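Local structure of thymidylate synthase A (Bacillus subtilis, 1BKP) at residues A37-I43 against G218-T224; E53-L57 against N191-Y195. The protein catalyses the reductive methylation of dUMP to dTMP, with 5,10-methylenetetrahydrofolate serving as both methyl donor and reductant. All coordinates share one frame; numbering follows the deposited sequence.

Contact 1 of 2, residues A37-I43 against G218-T224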
loop_
_atom_site.group_PDB
_atom_site.type_symbol
_atom_site.label_atom_id
_atom_site.label_comp_id
_atom_site.label_asym_id
_atom_site.label_seq_id
_atom_site.Cartn_x
_atom_site.Cartn_y
_atom_site.Cartn_z
ATOM N N ALA A 37 1.916 18.678 21.348
ATOM C CA ALA A 37 3.033 18.319 20.426
ATOM C C ALA A 37 2.445 18.297 18.990
ATOM O O ALA A 37 1.674 17.370 18.677
ATOM C CB ALA A 37 3.599 16.930 20.809
ATOM N N HIS A 38 2.746 19.317 18.187
ATOM C CA HIS A 38 2.203 19.369 16.827
ATOM C C HIS A 38 3.249 18.861 15.833
ATOM O O HIS A 38 4.454 18.692 16.224
ATOM C CB HIS A 38 1.787 20.802 16.488
ATOM C CG HIS A 38 0.564 21.260 17.242
ATOM N ND1 HIS A 38 -0.700 20.808 16.945
ATOM C CD2 HIS A 38 0.426 22.070 18.320
ATOM C CE1 HIS A 38 -1.575 21.307 17.811
ATOM N NE2 HIS A 38 -0.917 22.079 18.651
ATOM N N THR A 39 2.843 18.678 14.573
ATOM C CA THR A 39 3.738 18.163 13.545
ATOM C C THR A 39 3.525 18.867 12.231
ATOM O O THR A 39 2.574 19.660 12.120
ATOM C CB THR A 39 3.433 16.685 13.226
ATOM O OG1 THR A 39 2.096 16.567 12.709
ATOM C CG2 THR A 39 3.574 15.811 14.472
ATOM N N LEU A 40 4.541 18.816 11.372
ATOM C CA LEU A 40 4.470 19.233 9.956
ATOM C C LEU A 40 4.411 17.867 9.163
ATOM O O LEU A 40 5.114 16.920 9.533
ATOM C CB LEU A 40 5.737 19.983 9.444
ATOM C CG LEU A 40 6.044 21.335 10.126
ATOM C CD1 LEU A 40 7.311 21.903 9.589
ATOM C CD2 LEU A 40 4.890 22.288 9.946
ATOM N N SER A 41 3.602 17.781 8.098
ATOM C CA SER A 41 3.558 16.530 7.373
ATOM C C SER A 41 3.330 16.759 5.919
ATOM O O SER A 41 2.862 17.842 5.495
ATOM C CB SER A 41 2.435 15.651 7.936
ATOM O OG SER A 41 1.220 16.372 7.827
ATOM N N VAL A 42 3.692 15.735 5.151
ATOM C CA VAL A 42 3.478 15.659 3.694
ATOM C C VAL A 42 2.913 14.239 3.434
ATOM O O VAL A 42 2.952 13.348 4.296
ATOM C CB VAL A 42 4.714 15.854 2.831
ATOM C CG1 VAL A 42 5.234 17.295 2.976
ATOM C CG2 VAL A 42 5.812 14.750 3.154
ATOM N N ILE A 43 2.233 14.093 2.319
ATOM C CA ILE A 43 1.565 12.851 1.980
ATOM C C ILE A 43 2.237 12.110 0.851
ATOM O O ILE A 43 2.564 12.716 -0.186
ATOM C CB ILE A 43 0.099 13.206 1.506
ATOM C CG1 ILE A 43 -0.762 13.710 2.690
ATOM C CG2 ILE A 43 -0.630 12.057 1.006
ATOM C CD1 ILE A 43 -2.147 14.303 2.107
ATOM N N GLY A 218 2.718 6.759 3.919
ATOM C CA GLY A 218 1.518 7.583 3.667
ATOM C C GLY A 218 1.588 8.918 4.394
ATOM O O GLY A 218 2.009 9.887 3.835
ATOM N N ASP A 219 1.327 8.977 5.696
ATOM C CA ASP A 219 1.447 10.311 6.337
ATOM C C ASP A 219 2.903 10.459 6.865
ATOM O O ASP A 219 3.283 9.792 7.797
ATOM C CB ASP A 219 0.505 10.375 7.483
ATOM C CG ASP A 219 0.392 11.798 8.033
ATOM O OD1 ASP A 219 1.325 12.231 8.691
ATOM O OD2 ASP A 219 -0.557 12.514 7.725
ATOM N N CYS A 220 3.678 11.331 6.245
ATOM C CA CYS A 220 5.061 11.569 6.597
ATOM C C CYS A 220 5.120 12.775 7.553
ATOM O O CYS A 220 4.939 13.886 7.093
ATOM C CB CYS A 220 5.718 11.961 5.315
ATOM S SG CYS A 220 7.372 11.537 5.188
ATOM N N HIS A 221 5.419 12.584 8.830
ATOM C CA HIS A 221 5.422 13.746 9.773
ATOM C C HIS A 221 6.608 13.915 10.649
ATOM O O HIS A 221 7.345 12.960 10.859
ATOM C CB HIS A 221 4.173 13.694 10.633
ATOM C CG HIS A 221 3.985 12.381 11.359
ATOM N ND1 HIS A 221 4.525 12.127 12.591
ATOM C CD2 HIS A 221 3.268 11.274 11.044
ATOM C CE1 HIS A 221 4.149 10.938 13.029
ATOM N NE2 HIS A 221 3.381 10.391 12.101
ATOM N N VAL A 222 6.865 15.181 11.052
ATOM C CA VAL A 222 7.937 15.432 12.003
ATOM C C VAL A 222 7.411 16.388 13.071
ATOM O O VAL A 222 6.628 17.318 12.775
ATOM C CB VAL A 222 9.250 15.973 11.419
ATOM C CG1 VAL A 222 9.792 15.183 10.306
ATOM C CG2 VAL A 222 9.172 17.358 11.057
ATOM N N TYR A 223 7.682 16.071 14.333
ATOM C CA TYR A 223 7.262 16.952 15.450
ATOM C C TYR A 223 8.069 18.209 15.396
ATOM O O TYR A 223 9.278 18.139 15.143
ATOM C CB TYR A 223 7.394 16.286 16.791
ATOM C CG TYR A 223 6.384 15.180 16.978
ATOM C CD1 TYR A 223 6.606 13.917 16.477
ATOM C CD2 TYR A 223 5.143 15.445 17.597
ATOM C CE1 TYR A 223 5.616 12.923 16.545
ATOM C CE2 TYR A 223 4.138 14.477 17.704
ATOM C CZ TYR A 223 4.387 13.221 17.160
ATOM O OH TYR A 223 3.360 12.316 17.156
ATOM N N THR A 224 7.422 19.371 15.600
ATOM C CA THR A 224 8.147 20.652 15.446
ATOM C C THR A 224 9.402 20.789 16.276
ATOM O O THR A 224 10.349 21.318 15.789
ATOM C CB THR A 224 7.208 21.914 15.767
ATOM O OG1 THR A 224 6.633 21.714 17.079
ATOM C CG2 THR A 224 6.084 21.994 14.678
HETATM O O HOH W 1 4.837 21.314 19.012
#
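L40 and V222 exchange backbone bonds as an antiparallel hydrogen-bonded pair: L40 N to V222 O and V222 N to L40 O are each 2.9 Å. V42 and C220 repeat this ladder, with V42 N to C220 O at 3.0 Å, and T224 N to H38 O extends it at 3.1 Å. The short strand axes run 162° apart.

The apolar contacts fall into two groups. T39 CG2 sits over one face of the Y223 ring, 3.6 Å from its centroid and 15° off the normal, a CH-pi contact; with OG1 at chi1 62°, the methyl lies beside the backbone N and reaches the ring. A37 CB packs near the same ring. On the face with L40 and V222, V42 CG2 meets C220 CB at 3.5 Å.

One water bridges H38 N, from which it accepts at 3.0 Å, and T224 OG1, 2.7 Å away.

The polar ends of D219 and S41 are held by K169 of the second subunit, through a salt bridge to D219 OD2 and a hydrogen bond to S41 OG; R140 of that subunit packs on T39, H221 and Y223. Because H221, V222 and Y223 are predicted to bind dUMP, the regular ladder probably fixes their backbone while T39 restrains the Y223 ring, in a site shared between subunits.

Contact 2 of 2, residues E53-L57 against N191-Y195; sequences EVPIL and NVFQY
N191 O accepts from Y195 N at 3.1 Å, a helical bond closing the turn that presents V192 and F193 to P55 and its neighbours. The two segments share no hydrogen bond. Several of the carbonyls have partners elsewhere: V192 O is bonded to Y213 OH, and I56 O and L57 O are bonded to Q2 and Y266. P55 O is a van der Waals neighbour of F193, 3.8 Å from F193 CA, and stands at the edge of the ring, in its plane.

The F193 ring carries most of the contact. Its CG is anti to the backbone N (chi1 173°), which swings the ring out to the loop. I56 approaches alongside, both side chains pointing the same way, and its extended chain sets CD1 over one face, 4.2 Å from the ring centroid and 26° off the normal, a CH-pi contact. The V54 side chain runs obliquely to that of F193 and sets CG1 at the ring edge, close to its plane, 3.7 Å from F193 CE1. W64, A67 and I68 of helix 64-75 also touch this ring.

A second, lighter touch joins P55 CB to V192 CG1 at 4.1 Å, beside F215 and F3, which V192 also meets. With one face and the edge occupied by aliphatic groups, the loop after strand 39-49 is joined to helix 188-206 by apolar packing, whereas V192 O and I56 O take their bonds from Y213 and Q2.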
loop_
_atom_site.group_PDB
_atom_site.type_symbol
_atom_site.label_atom_id
_atom_site.label_comp_id
_atom_site.label_asym_id
_atom_site.label_seq_id
_atom_site.Cartn_x
_atom_site.Cartn_y
_atom_site.Cartn_z
ATOM N N GLU A 53 24.047 -1.213 -1.361
ATOM C CA GLU A 53 24.518 -0.922 0.003
ATOM C C GLU A 53 23.333 -1.065 0.972
ATOM O O GLU A 53 22.158 -1.064 0.552
ATOM C CB GLU A 53 25.128 0.496 0.096
ATOM C CG GLU A 53 24.318 1.531 -0.354
ATOM C CD GLU A 53 25.043 2.924 -0.332
ATOM O OE1 GLU A 53 26.027 3.100 -1.018
ATOM O OE2 GLU A 53 24.567 3.852 0.331
ATOM N N VAL A 54 23.652 -1.215 2.257
ATOM C CA VAL A 54 22.662 -1.367 3.320
ATOM C C VAL A 54 22.011 0.006 3.545
ATOM O O VAL A 54 22.711 0.970 3.621
ATOM C CB VAL A 54 23.396 -1.817 4.600
ATOM C CG1 VAL A 54 22.508 -1.684 5.799
ATOM C CG2 VAL A 54 23.707 -3.320 4.435
ATOM N N PRO A 55 20.660 0.114 3.495
ATOM C CA PRO A 55 20.086 1.427 3.723
ATOM C C PRO A 55 20.149 1.775 5.223
ATOM O O PRO A 55 19.355 1.284 5.988
ATOM C CB PRO A 55 18.616 1.290 3.209
ATOM C CG PRO A 55 18.328 -0.144 3.348
ATOM C CD PRO A 55 19.648 -0.875 3.041
ATOM N N ILE A 56 21.129 2.584 5.627
ATOM C CA ILE A 56 21.233 2.951 7.022
ATOM C C ILE A 56 21.821 4.328 7.067
ATOM O O ILE A 56 22.495 4.800 6.096
ATOM C CB ILE A 56 22.084 1.914 7.802
ATOM C CG1 ILE A 56 21.945 2.099 9.324
ATOM C CG2 ILE A 56 23.568 1.940 7.376
ATOM C CD1 ILE A 56 22.442 0.857 10.111
ATOM N N LEU A 57 21.288 5.113 8.013
ATOM C CA LEU A 57 21.789 6.485 8.127
ATOM C C LEU A 57 23.197 6.528 8.706
ATOM O O LEU A 57 23.518 5.693 9.567
ATOM C CB LEU A 57 20.948 7.303 9.106
ATOM C CG LEU A 57 19.483 7.628 8.721
ATOM C CD1 LEU A 57 19.009 8.806 9.642
ATOM C CD2 LEU A 57 19.428 7.952 7.157
ATOM N N ASN A 191 12.775 1.650 10.920
ATOM C CA ASN A 191 11.884 0.834 10.073
ATOM C C ASN A 191 12.450 0.514 8.688
ATOM O O ASN A 191 12.388 -0.634 8.253
ATOM C CB ASN A 191 10.564 1.565 9.920
ATOM C CG ASN A 191 9.674 1.427 11.129
ATOM O OD1 ASN A 191 9.693 0.391 11.868
ATOM N ND2 ASN A 191 8.869 2.427 11.341
ATOM N N VAL A 192 13.186 1.463 8.078
ATOM C CA VAL A 192 13.725 1.288 6.739
ATOM C C VAL A 192 14.848 0.217 6.844
ATOM O O VAL A 192 14.878 -0.740 6.029
ATOM C CB VAL A 192 14.276 2.561 6.232
ATOM C CG1 VAL A 192 15.093 2.378 4.944
ATOM C CG2 VAL A 192 13.132 3.513 5.877
ATOM N N PHE A 193 15.711 0.349 7.860
ATOM C CA PHE A 193 16.793 -0.679 8.022
ATOM C C PHE A 193 16.216 -2.068 8.306
ATOM O O PHE A 193 16.538 -3.027 7.646
ATOM C CB PHE A 193 17.723 -0.261 9.184
ATOM C CG PHE A 193 18.766 -1.333 9.528
ATOM C CD1 PHE A 193 19.823 -1.572 8.679
ATOM C CD2 PHE A 193 18.654 -2.108 10.693
ATOM C CE1 PHE A 193 20.800 -2.586 8.995
ATOM C CE2 PHE A 193 19.595 -3.108 11.017
ATOM C CZ PHE A 193 20.653 -3.345 10.189
ATOM N N GLN A 194 15.228 -2.127 9.193
ATOM C CA GLN A 194 14.653 -3.361 9.674
ATOM C C GLN A 194 14.030 -4.192 8.546
ATOM O O GLN A 194 14.302 -5.391 8.475
ATOM C CB GLN A 194 13.624 -2.978 10.717
ATOM C CG GLN A 194 12.529 -3.913 11.031
ATOM C CD GLN A 194 11.599 -3.317 12.136
ATOM O OE1 GLN A 194 11.683 -3.701 13.317
ATOM N NE2 GLN A 194 10.792 -2.375 11.764
ATOM N N TYR A 195 13.314 -3.562 7.629
ATOM C CA TYR A 195 12.697 -4.337 6.535
ATOM C C TYR A 195 13.681 -4.778 5.466
ATOM O O TYR A 195 13.452 -5.820 4.769
ATOM C CB TYR A 195 11.375 -3.674 5.994
ATOM C CG TYR A 195 10.228 -4.122 6.850
ATOM C CD1 TYR A 195 9.968 -3.505 8.119
ATOM C CD2 TYR A 195 9.405 -5.210 6.437
ATOM C CE1 TYR A 195 8.924 -3.951 8.946
ATOM C CE2 TYR A 195 8.376 -5.690 7.242
ATOM C CZ TYR A 195 8.148 -5.036 8.506
ATOM O OH TYR A 195 7.139 -5.558 9.286
#

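Both segments of contact 2 fall, in sequence, between the two strands that contact 1 pairs, yet the contacts do not touch: their centres are 21 Å apart and their nearest atoms about 10 Å. Continuity comes from the chain itself, since helix 188-206 leads into strand 209-223, whose Y213 and F215 pack against contact 2 before its far end enters contact 1. Both contacts also hold predicted dUMP-binding residues, N191 on the helix and H221, V222 and Y223 on the strand. The V192 side chain is about 11 Å from that of the catalytic C160, consistent with a second-shell position for contact 2, while contact 1 lies at the subunit interface, where dUMP is predicted to be bound by residues of both chains.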